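Local coordinates for protein ubiquitin-conjugating enzyme (Plasmodium falciparum 3D7, PDB 2H2Y) that probably transfers ubiquitin to target proteins as an E2 ubiquitin-conjugating enzyme, this chain being the conjugating domain of a longer protein, at residues A[14-17]-A[21-24]; A[42-45]-A[51-54]; A[74-77]-A[81-84]. All coordinates share one frame; numbering follows the deposited sequence.

Contact 1: residues A[14-17]-A[21-24]; sequences TKYN and ANYR
Tyr16 lays one face of its ring over the CB of Asn22, and this CH-pi contact is the centre of the meeting between the loop 14-17 and the first turn of the helix. The methylene carbon stands 3.7 Å from the centroid of the Tyr16 ring and 22° off the ring normal, displaced toward the rim, where Asn22 CB comes to 3.4 Å from Tyr16 CD2. With chi1 at -71°, the CG of Tyr16 sits beside its own backbone N, and the ring is carried across the flank of the helix. Next to it the two tyrosines meet at their stems, Tyr16 CB to Tyr23 CB at 4.3 Å. Tyr23 takes another course, its CG anti to the backbone N (chi1 176°), and its ring receives the O of Tyr16 at its edge, in plane, 3.7 Å from Tyr23 CD2. The O of Asn17 lies 3.4 Å from Tyr23 CB, while the Asn17 amide leads away from the helix.

No hydrogen bond links the segments. Tyrosine suits such a surface contact because its broad ring can cover the helix while its hydroxyl tolerates water. On the opposite face of the Tyr16 ring lies Thr14 OG1, so the phenol is flanked from within its own loop as well. Ile49 touches the side chains of both Tyr16 and Asn22, and Arg24 pairs with Glu28 one turn along. The contact thus folds the N-terminal arm back on the start of helix 21-34, the helix that further on packs against strands 40-44 and 51-57.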
# COMPACT_ATOMS: atom_id res chain seq x y z
N THR A 14 -13.73 11.86 -10.34
CA THR A 14 -15.00 11.59 -9.67
C THR A 14 -15.15 12.30 -8.32
O THR A 14 -14.25 12.26 -7.48
CB THR A 14 -15.23 10.06 -9.49
OG1 THR A 14 -15.73 9.80 -8.17
CG2 THR A 14 -13.95 9.28 -9.72
N LYS A 15 -16.28 12.96 -8.14
CA LYS A 15 -16.56 13.67 -6.91
C LYS A 15 -17.20 12.73 -5.91
O LYS A 15 -18.30 12.21 -6.14
CB LYS A 15 -17.50 14.85 -7.19
CG LYS A 15 -17.73 15.75 -5.98
CD LYS A 15 -18.60 16.96 -6.30
CE LYS A 15 -18.77 17.84 -5.07
NZ LYS A 15 -19.64 19.03 -5.31
N TYR A 16 -16.51 12.49 -4.79
CA TYR A 16 -17.03 11.60 -3.76
C TYR A 16 -17.65 12.38 -2.61
O TYR A 16 -17.09 13.37 -2.12
CB TYR A 16 -15.92 10.69 -3.21
CG TYR A 16 -15.47 9.61 -4.17
CD1 TYR A 16 -14.16 9.60 -4.66
CD2 TYR A 16 -16.34 8.61 -4.59
CE1 TYR A 16 -13.74 8.62 -5.56
CE2 TYR A 16 -15.93 7.63 -5.50
CZ TYR A 16 -14.63 7.64 -5.98
OH TYR A 16 -14.22 6.70 -6.90
N ASN A 17 -18.82 11.92 -2.18
CA ASN A 17 -19.56 12.54 -1.09
C ASN A 17 -18.61 12.99 0.02
O ASN A 17 -17.83 12.20 0.53
CB ASN A 17 -20.58 11.54 -0.54
CG ASN A 17 -21.98 12.12 -0.50
OD1 ASN A 17 -22.96 11.40 -0.29
ND2 ASN A 17 -22.08 13.43 -0.69
N ALA A 21 -16.56 6.89 2.82
CA ALA A 21 -15.29 6.16 2.88
C ALA A 21 -14.44 6.40 1.63
O ALA A 21 -13.22 6.51 1.71
CB ALA A 21 -15.55 4.66 3.06
N ASN A 22 -15.10 6.47 0.47
CA ASN A 22 -14.40 6.70 -0.78
C ASN A 22 -13.66 8.03 -0.74
O ASN A 22 -12.53 8.14 -1.23
CB ASN A 22 -15.38 6.67 -1.95
CG ASN A 22 -15.67 5.25 -2.41
OD1 ASN A 22 -16.61 5.01 -3.18
ND2 ASN A 22 -14.86 4.30 -1.96
N TYR A 23 -14.29 9.04 -0.15
CA TYR A 23 -13.68 10.36 -0.03
C TYR A 23 -12.29 10.23 0.58
O TYR A 23 -11.30 10.63 -0.02
CB TYR A 23 -14.56 11.26 0.84
CG TYR A 23 -13.98 12.63 1.12
CD1 TYR A 23 -13.00 12.81 2.10
CD2 TYR A 23 -14.42 13.76 0.42
CE1 TYR A 23 -12.47 14.06 2.37
CE2 TYR A 23 -13.90 15.02 0.69
CZ TYR A 23 -12.92 15.16 1.67
OH TYR A 23 -12.39 16.40 1.93
N ARG A 24 -12.23 9.68 1.79
CA ARG A 24 -10.95 9.49 2.46
C ARG A 24 -9.99 8.65 1.61
O ARG A 24 -8.80 8.93 1.56
CB ARG A 24 -11.18 8.82 3.81
CG ARG A 24 -9.91 8.37 4.52
CD ARG A 24 -8.89 9.47 4.57
NE ARG A 24 -7.70 9.04 5.28
CZ ARG A 24 -7.67 8.77 6.58
NH1 ARG A 24 -8.77 8.89 7.31
NH2 ARG A 24 -6.53 8.39 7.15

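Contact 2: residues A[42-45]-A[51-54]; sequences IDVH and IWIV
Ile42 to Val44 run antiparallel to Ile51 to Val54, the axes of these short strands 4.9 Å apart at closest approach and 161° between their directions. This is the first beta hairpin of the antiparallel sheet in the ubiquitin-conjugating fold. Its pairing is firmest near the turn, where His45 N gives Ile51 O a 3.0 Å hydrogen bond that is almost straight, at 174°. Ile53 N bonds Asp43 O at 3.2 Å, while the return bond from Asp43 N to Ile53 O is weak.

Ile42, Val44, Trp52 and Val54 share the face that packs on helix 21-34, with Leu29 and Phe32 meeting them there; bulky apolar residues suit this layer, in which Val44, Trp52 and Val54 are buried. Asp43 and Ile53 take the other face, and the exposed carboxylate fits an outermost strand. At the turn end, His45 and Ile51 lie side by side, their CB atoms 3.8 Å apart. Trp52 also meets Phe75 edge-to-face. Its indole receives Ile42 CD1 obliquely, 3.6 Å from Trp52 CE3, because Ile42 extends CG1 anti to its backbone N (chi1 -166°). Val44 CG1 sits over the face of the five-membered ring, 3.7 Å from the centroid of Trp52.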
# COMPACT_ATOMS: atom_id res chain seq x y z
N ILE A 42 2.05 2.69 -8.73
CA ILE A 42 0.71 2.28 -8.31
C ILE A 42 -0.28 2.13 -9.45
O ILE A 42 -0.03 2.55 -10.58
CB ILE A 42 0.14 3.28 -7.29
CG1 ILE A 42 -1.10 2.69 -6.61
CG2 ILE A 42 -0.22 4.58 -7.99
CD1 ILE A 42 -1.66 3.53 -5.49
N ASP A 43 -1.40 1.50 -9.15
CA ASP A 43 -2.45 1.31 -10.12
C ASP A 43 -3.69 0.80 -9.42
O ASP A 43 -3.65 -0.25 -8.80
CB ASP A 43 -2.03 0.33 -11.20
CG ASP A 43 -3.09 0.16 -12.26
OD1 ASP A 43 -3.74 1.18 -12.61
OD2 ASP A 43 -3.28 -0.97 -12.75
N VAL A 44 -4.78 1.55 -9.51
CA VAL A 44 -6.00 1.12 -8.86
C VAL A 44 -6.92 0.44 -9.85
O VAL A 44 -6.85 0.67 -11.06
CB VAL A 44 -6.77 2.30 -8.19
CG1 VAL A 44 -5.81 3.12 -7.35
CG2 VAL A 44 -7.44 3.15 -9.24
N HIS A 45 -7.77 -0.42 -9.32
CA HIS A 45 -8.72 -1.16 -10.12
C HIS A 45 -9.67 -0.19 -10.80
O HIS A 45 -10.16 0.76 -10.18
CB HIS A 45 -9.51 -2.11 -9.21
CG HIS A 45 -10.38 -3.08 -9.94
ND1 HIS A 45 -11.22 -2.69 -10.96
CD2 HIS A 45 -10.54 -4.41 -9.79
CE1 HIS A 45 -11.87 -3.75 -11.41
NE2 HIS A 45 -11.48 -4.81 -10.72
N ILE A 51 -9.78 -1.00 -4.40
CA ILE A 51 -8.68 -1.93 -4.63
C ILE A 51 -7.45 -1.32 -5.26
O ILE A 51 -7.52 -0.82 -6.38
CB ILE A 51 -9.12 -3.10 -5.54
CG1 ILE A 51 -10.35 -3.79 -4.96
CG2 ILE A 51 -7.99 -4.10 -5.65
CD1 ILE A 51 -10.98 -4.78 -5.92
N TRP A 52 -6.33 -1.38 -4.56
CA TRP A 52 -5.07 -0.84 -5.09
C TRP A 52 -4.02 -1.95 -5.15
O TRP A 52 -4.08 -2.92 -4.39
CB TRP A 52 -4.49 0.25 -4.19
CG TRP A 52 -5.31 1.47 -3.95
CD1 TRP A 52 -6.60 1.69 -4.32
CD2 TRP A 52 -4.90 2.61 -3.19
NE1 TRP A 52 -7.03 2.90 -3.84
CE2 TRP A 52 -6.01 3.49 -3.14
CE3 TRP A 52 -3.71 2.98 -2.55
CZ2 TRP A 52 -5.96 4.71 -2.46
CZ3 TRP A 52 -3.66 4.20 -1.87
CH2 TRP A 52 -4.78 5.05 -1.84
N ILE A 53 -3.06 -1.79 -6.05
CA ILE A 53 -1.96 -2.72 -6.18
C ILE A 53 -0.70 -1.91 -6.39
O ILE A 53 -0.52 -1.26 -7.42
CB ILE A 53 -2.13 -3.68 -7.37
CG1 ILE A 53 -3.18 -4.74 -7.02
CG2 ILE A 53 -0.81 -4.36 -7.69
CD1 ILE A 53 -3.36 -5.80 -8.09
N VAL A 54 0.15 -1.91 -5.37
CA VAL A 54 1.40 -1.18 -5.42
C VAL A 54 2.48 -2.16 -5.84
O VAL A 54 2.43 -3.34 -5.48
CB VAL A 54 1.73 -0.59 -4.03
CG1 VAL A 54 3.05 0.16 -4.08
CG2 VAL A 54 0.61 0.33 -3.58

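Contact 3: residues A[74-77]-A[81-84]; sequences IFPD and LKPP
Phe75 and Pro84 form the tightly packed end of this contact, both buried and with their CA atoms 4.7 Å apart. The pyrrolidine ring offers CB to the phenyl obliquely, at 4.0 Å from Phe75 CD1. Phe75 can reach it because its CG lies beside the backbone N (chi1 -67°), which drops the ring into the interior. There Tyr79 meets Phe75 edge-to-face, and Ile119 and Leu122 of helix 119-130 back Pro84. A flat aromatic and a compact, rigid proline suit a place enclosed by so many rings and aliphatic chains. Close by, the O of Ile74 faces Pro84 CA at 3.5 Å, where the backbone bonding of Ile74 with Ile85 joins the loop to the sheet.

From Phe75 to Pro84 the chain follows the FPxxYPxxPP sequence familiar in ubiquitin-conjugating enzymes, in the proline-rich loop between strands 68-74 and 85-88. Proline lacks an N-H, so Pro76, Pro83 and Pro84 cannot donate backbone bonds, and no hydrogen bond crosses the contact. Instead Pro76 lays its ring against the facing backbone, with CG 3.3 Å from Pro83 O and CD 3.8 Å from Pro84 CA.

Toward Lys82 the contact opens to solvent. The Lys82 side chain bends at chi3 (-53°), curling its CE back to 3.6 Å from Pro76 CB, an apolar touch at an exposed position, where a long aliphatic stem can cover proline and still carry a charged end. Asp77 is nearby but not engaged: its OD2 and Lys82 NZ are 5.4 Å apart, so any attraction between the opposite charges is probably weak.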
# COMPACT_ATOMS: atom_id res chain seq x y z
N ILE A 74 -6.79 -3.61 0.10
CA ILE A 74 -8.24 -3.68 0.01
C ILE A 74 -8.81 -2.81 1.11
O ILE A 74 -8.56 -3.05 2.30
CB ILE A 74 -8.77 -5.11 0.23
CG1 ILE A 74 -8.24 -6.06 -0.84
CG2 ILE A 74 -10.29 -5.10 0.20
CD1 ILE A 74 -8.74 -5.78 -2.23
N PHE A 75 -9.58 -1.79 0.73
CA PHE A 75 -10.19 -0.88 1.69
C PHE A 75 -11.57 -1.41 2.00
O PHE A 75 -12.45 -1.39 1.14
CB PHE A 75 -10.29 0.53 1.12
CG PHE A 75 -8.96 1.20 0.91
CD1 PHE A 75 -8.35 1.92 1.93
CD2 PHE A 75 -8.31 1.11 -0.32
CE1 PHE A 75 -7.12 2.54 1.74
CE2 PHE A 75 -7.08 1.73 -0.53
CZ PHE A 75 -6.48 2.45 0.50
N PRO A 76 -11.78 -1.91 3.21
CA PRO A 76 -13.08 -2.44 3.60
C PRO A 76 -14.22 -1.42 3.59
O PRO A 76 -14.02 -0.26 3.22
CB PRO A 76 -12.82 -3.02 4.99
CG PRO A 76 -11.63 -2.25 5.49
CD PRO A 76 -10.78 -2.13 4.27
N ASP A 77 -15.41 -1.87 3.98
CA ASP A 77 -16.61 -1.04 4.02
C ASP A 77 -16.47 0.15 4.95
O ASP A 77 -16.87 1.26 4.60
CB ASP A 77 -17.82 -1.86 4.46
CG ASP A 77 -18.19 -2.93 3.47
OD1 ASP A 77 -18.54 -2.59 2.32
OD2 ASP A 77 -18.13 -4.12 3.84
N LEU A 81 -11.93 3.35 9.69
CA LEU A 81 -12.16 2.86 11.05
C LEU A 81 -11.59 1.45 11.14
O LEU A 81 -10.91 1.11 12.11
CB LEU A 81 -13.65 2.87 11.37
CG LEU A 81 -14.19 4.31 11.41
CD1 LEU A 81 -15.69 4.29 11.67
CD2 LEU A 81 -13.45 5.11 12.49
N LYS A 82 -11.87 0.64 10.13
CA LYS A 82 -11.30 -0.70 10.07
C LYS A 82 -10.08 -0.51 9.19
O LYS A 82 -10.17 0.10 8.12
CB LYS A 82 -12.26 -1.70 9.40
CG LYS A 82 -13.49 -2.06 10.21
CD LYS A 82 -14.03 -3.43 9.79
CE LYS A 82 -14.25 -3.50 8.27
NZ LYS A 82 -14.57 -4.89 7.82
N PRO A 83 -8.92 -1.01 9.61
CA PRO A 83 -7.73 -0.83 8.78
C PRO A 83 -7.88 -1.40 7.39
O PRO A 83 -8.80 -2.17 7.12
CB PRO A 83 -6.65 -1.56 9.57
CG PRO A 83 -7.42 -2.66 10.23
CD PRO A 83 -8.65 -1.93 10.73
N PRO A 84 -7.00 -1.00 6.47
CA PRO A 84 -7.09 -1.53 5.11
C PRO A 84 -6.46 -2.92 5.15
O PRO A 84 -5.57 -3.17 5.96
CB PRO A 84 -6.24 -0.55 4.32
CG PRO A 84 -5.18 -0.17 5.29
CD PRO A 84 -5.98 0.07 6.55

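Along the chain the three contacts follow in series, none nested in or crossing another. Contact 1 closes the short loop between the N-terminal arm and helix 21-34; contact 2 closes the hairpin of strands 40-44 and 51-57; contact 3 closes the proline-rich loop joining strands 68-74 and 85-88. Contacts 2 and 3 meet through Ile51 and Ile74 as well as their aromatic residues, tying the first hairpin to the loop that leads on to the outermost strand 85-88. Contacts 1 and 3 touch where Ala21 CB packs 4.0 Å from Asp77 O, at the start of the helix. Contacts 1 and 2 do not touch: about 6 Å separates their nearest atoms, though helix 21-34 leads from one to the other.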